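Local coordinates for lipoprotein (Mycoplasma mycoides subsp. capri, PDB 7ADK) that is probably a surface lipoprotein protease of the chymotrypsin-like PA clan, perhaps acting on host immunoglobulins like related mycoplasma proteins, at residues S517-L520 and K521-D524; N576-I579 and S580-N584. All blocks are in the same frame, centred on the assembly; numbering follows the deposited sequence.

Both interactions are local: interaction 1 is a 3-10 turn in a loop, interaction 2 successive turns of a short helix and its C-terminal end. Both lie within the part of the chain that belongs to the Mycoplasma peptidase (DUF31) family, as an example of how connecting segments link the two sheets of this fold. Interaction 1 comes first, in the loop from strand 503-507 of the antiparallel sheet to strand 535-537 of the mixed sheet. Interaction 2 follows on helix 575-582, between strands 565-566 and 594-595. The centres of interactions 1 and 2 are about 47 Å apart and their nearest atoms about 37 Å; interaction 1 packs against the mixed sheet, interaction 2 against the antiparallel one.

Interaction 1: residues S517-L520 and K521-D524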
loop_
_atom_site.group_PDB
_atom_site.type_symbol
_atom_site.label_atom_id
_atom_site.label_comp_id
_atom_site.label_asym_id
_atom_site.label_seq_id
_atom_site.Cartn_x
_atom_site.Cartn_y
_atom_site.Cartn_z
ATOM N N SER B 517 25.712 22.777 -39.901
ATOM C CA SER B 517 25.265 21.682 -40.797
ATOM C C SER B 517 24.695 20.417 -40.134
ATOM O O SER B 517 23.777 19.812 -40.686
ATOM C CB SER B 517 26.329 21.341 -41.848
ATOM O OG SER B 517 27.359 20.541 -41.303
ATOM N N SER B 518 25.137 20.038 -38.938
ATOM C CA SER B 518 24.543 18.942 -38.154
ATOM C C SER B 518 23.104 19.117 -37.595
ATOM O O SER B 518 22.525 18.078 -37.260
ATOM C CB SER B 518 25.489 18.585 -37.012
ATOM O OG SER B 518 26.697 18.072 -37.508
ATOM N N PRO B 519 22.496 20.322 -37.432
ATOM C CA PRO B 519 21.175 20.488 -36.808
ATOM C C PRO B 519 20.000 19.909 -37.604
ATOM O O PRO B 519 20.149 19.336 -38.679
ATOM C CB PRO B 519 20.978 21.997 -36.612
ATOM C CG PRO B 519 22.374 22.577 -36.674
ATOM C CD PRO B 519 23.068 21.641 -37.643
ATOM N N LEU B 520 18.790 20.106 -37.070
ATOM C CA LEU B 520 17.538 19.771 -37.754
ATOM C C LEU B 520 16.562 20.936 -37.951
ATOM O O LEU B 520 15.703 20.838 -38.814
ATOM C CB LEU B 520 16.900 18.578 -37.039
ATOM C CG LEU B 520 16.513 18.796 -35.570
ATOM C CD1 LEU B 520 15.217 19.569 -35.397
ATOM C CD2 LEU B 520 16.357 17.430 -34.931
ATOM N N LYS B 521 16.683 22.054 -37.225
ATOM C CA LYS B 521 15.706 23.161 -37.281
ATOM C C LYS B 521 15.643 23.875 -38.642
ATOM O O LYS B 521 14.565 24.223 -39.112
ATOM C CB LYS B 521 16.005 24.164 -36.159
ATOM C CG LYS B 521 15.561 23.709 -34.759
ATOM C CD LYS B 521 14.048 23.544 -34.554
ATOM C CE LYS B 521 13.142 24.662 -35.108
ATOM N NZ LYS B 521 13.443 26.012 -34.566
ATOM N N LEU B 522 16.779 24.011 -39.324
ATOM C CA LEU B 522 16.885 24.504 -40.701
ATOM C C LEU B 522 16.182 23.612 -41.757
ATOM O O LEU B 522 16.101 23.996 -42.921
ATOM C CB LEU B 522 18.371 24.759 -41.019
ATOM C CG LEU B 522 19.256 23.499 -41.111
ATOM C CD1 LEU B 522 19.574 23.100 -42.544
ATOM C CD2 LEU B 522 20.592 23.709 -40.413
ATOM N N LEU B 523 15.681 22.431 -41.362
ATOM C CA LEU B 523 14.929 21.495 -42.207
ATOM C C LEU B 523 13.404 21.635 -42.084
ATOM O O LEU B 523 12.688 21.067 -42.896
ATOM C CB LEU B 523 15.392 20.044 -41.933
ATOM C CG LEU B 523 16.912 19.815 -41.911
ATOM C CD1 LEU B 523 17.224 18.366 -41.561
ATOM C CD2 LEU B 523 17.571 20.159 -43.239
ATOM N N ASP B 524 12.862 22.381 -41.117
ATOM C CA ASP B 524 11.417 22.647 -41.023
ATOM C C ASP B 524 10.897 23.486 -42.213
ATOM O O ASP B 524 11.458 24.533 -42.523
ATOM C CB ASP B 524 11.105 23.349 -39.690
ATOM C CG ASP B 524 11.112 22.434 -38.457
ATOM O OD1 ASP B 524 10.375 21.423 -38.455
ATOM O OD2 ASP B 524 11.770 22.771 -37.449
#
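Leu523 turns its backbone N-H back to Leu520, and this bond, the only hydrogen bond between 517-520 and 521-524, closes the first turn: Leu523 N lies 3.0 Å from Leu520 O, with an angle of 153° at the hydrogen. The donor stands well above the carbonyl plane, 51° out of it, over the face of the peptide. Running from residue i+3 to i, the bond is of 3-10 type, and Asp524 N repeats the pattern onto Lys521 O within 521-524.

Van der Waals contacts fill in around this core. The Leu523 side chain lies over the backbone of Leu520, its CD1 4.1 Å from Leu520 CA. With CG between its own N and carbonyl carbon (chi1 62°), the Leu520 side chain folds alongside the next amide. Leu522, which is exposed, lays one methyl near the proline ring, CD2 being 4.2 Å from Pro519 CB.

The thrice-bent Lys521 chain leads away from the turn, and its NZ is bound by the carbonyl oxygens of Tyr531 and Ala534. Leu520 packs on Tyr743 and Lys521 on Phe741, so the turn rests against strand 737-747, while Leu523 touches Phe240 in a loop.

Interaction 2: residues N576-I579 and S580-N584; sequences NKLI and SKITN
Ile579, Ser580 and Leu578 contribute most of the surface buried along the short helix 575-582: Ile579 and Ser580 take part in the same doubled bond, Leu578 in an apolar contact, all at i to i+4 spacing. Ile579 takes part chiefly through its carbonyl. Ile579 O accepts from Thr583 N at 3.0 Å and from Thr583 OG1 at 2.8 Å, the two donors arriving from opposite faces of the carbonyl plane. The hydroxyl can reach because it sits between the backbone N and carbonyl carbon of Thr583 (chi1 65°). Thr583 is the first residue to leave helical geometry, so the same oxygen holds both the backbone and the side chain where the helix ends.

Ser580 does much the same one turn earlier. Its OG folds back beside its own N (chi1 -59°) and donates to Asn576 O at 2.9 Å, only slightly tilted from the carbonyl plane, while Ser580 N reaches that oxygen at 3.2 Å from above the plane. Its hydroxyl and backbone N-H thus both bond back to the carbonyl of the preceding turn.

Leu578 provides the apolar component: its CG meets the end of Ile582, CD1, at 4.2 Å, the side chains crossing at a slant, and Ile582 N donates to Leu578 O at 2.9 Å.

Ile579 and Thr583 both rest on Phe443, placing this face of the helix against strand 442-447, with Phe547 and Leu551 also packing on Ile579. At the C-terminal end, Arg466 of strand 461-467 binds the carbonyl oxygens of Lys581 and Ile582, and Asn584 bonds to the backbone of Leu467 and Ser469.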
loop_
_atom_site.group_PDB
_atom_site.type_symbol
_atom_site.label_atom_id
_atom_site.label_comp_id
_atom_site.label_asym_id
_atom_site.label_seq_id
_atom_site.Cartn_x
_atom_site.Cartn_y
_atom_site.Cartn_z
ATOM N N ASN B 576 33.110 13.068 7.766
ATOM C CA ASN B 576 33.505 12.073 6.760
ATOM C C ASN B 576 32.675 10.785 6.880
ATOM O O ASN B 576 32.343 10.158 5.871
ATOM C CB ASN B 576 35.008 11.778 6.874
ATOM C CG ASN B 576 35.944 12.890 6.438
ATOM O OD1 ASN B 576 37.149 12.711 6.373
ATOM N ND2 ASN B 576 35.463 14.041 6.049
ATOM N N LYS B 577 32.290 10.404 8.100
ATOM C CA LYS B 577 31.367 9.288 8.326
ATOM C C LYS B 577 29.929 9.646 7.976
ATOM O O LYS B 577 29.242 8.837 7.377
ATOM C CB LYS B 577 31.483 8.780 9.764
ATOM C CG LYS B 577 32.796 8.031 9.984
ATOM C CD LYS B 577 32.837 7.256 11.302
ATOM C CE LYS B 577 32.810 8.120 12.558
ATOM N NZ LYS B 577 34.058 8.864 12.767
ATOM N N LEU B 578 29.481 10.858 8.254
ATOM C CA LEU B 578 28.149 11.313 7.893
ATOM C C LEU B 578 27.977 11.416 6.374
ATOM O O LEU B 578 26.968 10.966 5.861
ATOM C CB LEU B 578 27.816 12.600 8.616
ATOM C CG LEU B 578 26.438 13.160 8.461
ATOM C CD1 LEU B 578 25.394 12.271 8.762
ATOM C CD2 LEU B 578 26.219 14.323 9.238
ATOM N N ILE B 579 28.975 11.881 5.622
ATOM C CA ILE B 579 28.937 11.856 4.147
ATOM C C ILE B 579 28.916 10.422 3.616
ATOM O O ILE B 579 28.210 10.129 2.653
ATOM C CB ILE B 579 30.081 12.700 3.540
ATOM C CG1 ILE B 579 29.814 14.184 3.845
ATOM C CG2 ILE B 579 30.215 12.498 2.027
ATOM C CD1 ILE B 579 30.964 15.132 3.527
ATOM N N SER B 580 29.613 9.500 4.264
ATOM C CA SER B 580 29.568 8.093 3.883
ATOM C C SER B 580 28.220 7.444 4.186
ATOM O O SER B 580 27.721 6.730 3.335
ATOM C CB SER B 580 30.697 7.313 4.539
ATOM O OG SER B 580 31.942 7.848 4.161
ATOM N N LYS B 581 27.573 7.745 5.317
ATOM C CA LYS B 581 26.209 7.280 5.627
ATOM C C LYS B 581 25.147 7.919 4.729
ATOM O O LYS B 581 24.204 7.235 4.354
ATOM C CB LYS B 581 25.893 7.505 7.114
ATOM C CG LYS B 581 26.683 6.602 8.065
ATOM C CD LYS B 581 26.322 5.110 8.029
ATOM C CE LYS B 581 24.929 4.802 8.584
ATOM N NZ LYS B 581 24.690 3.354 8.658
ATOM N N ILE B 582 25.297 9.163 4.282
ATOM C CA ILE B 582 24.441 9.801 3.270
ATOM C C ILE B 582 24.553 9.088 1.917
ATOM O O ILE B 582 23.558 8.667 1.327
ATOM C CB ILE B 582 24.791 11.308 3.142
ATOM C CG1 ILE B 582 24.292 12.078 4.373
ATOM C CG2 ILE B 582 24.159 11.933 1.897
ATOM C CD1 ILE B 582 24.929 13.452 4.577
ATOM N N THR B 583 25.783 8.926 1.415
ATOM C CA THR B 583 26.080 8.438 0.060
ATOM C C THR B 583 26.167 6.913 -0.050
ATOM O O THR B 583 26.734 6.423 -1.023
ATOM C CB THR B 583 27.341 9.094 -0.533
ATOM O OG1 THR B 583 28.501 8.743 0.182
ATOM C CG2 THR B 583 27.194 10.612 -0.562
ATOM N N ASN B 584 25.671 6.151 0.935
ATOM C CA ASN B 584 25.775 4.685 1.022
ATOM C C ASN B 584 27.198 4.167 0.731
ATOM O O ASN B 584 27.408 3.107 0.145
ATOM C CB ASN B 584 24.707 4.042 0.139
ATOM C CG ASN B 584 23.343 3.871 0.770
ATOM O OD1 ASN B 584 23.205 3.466 1.901
ATOM N ND2 ASN B 584 22.286 4.060 0.028
#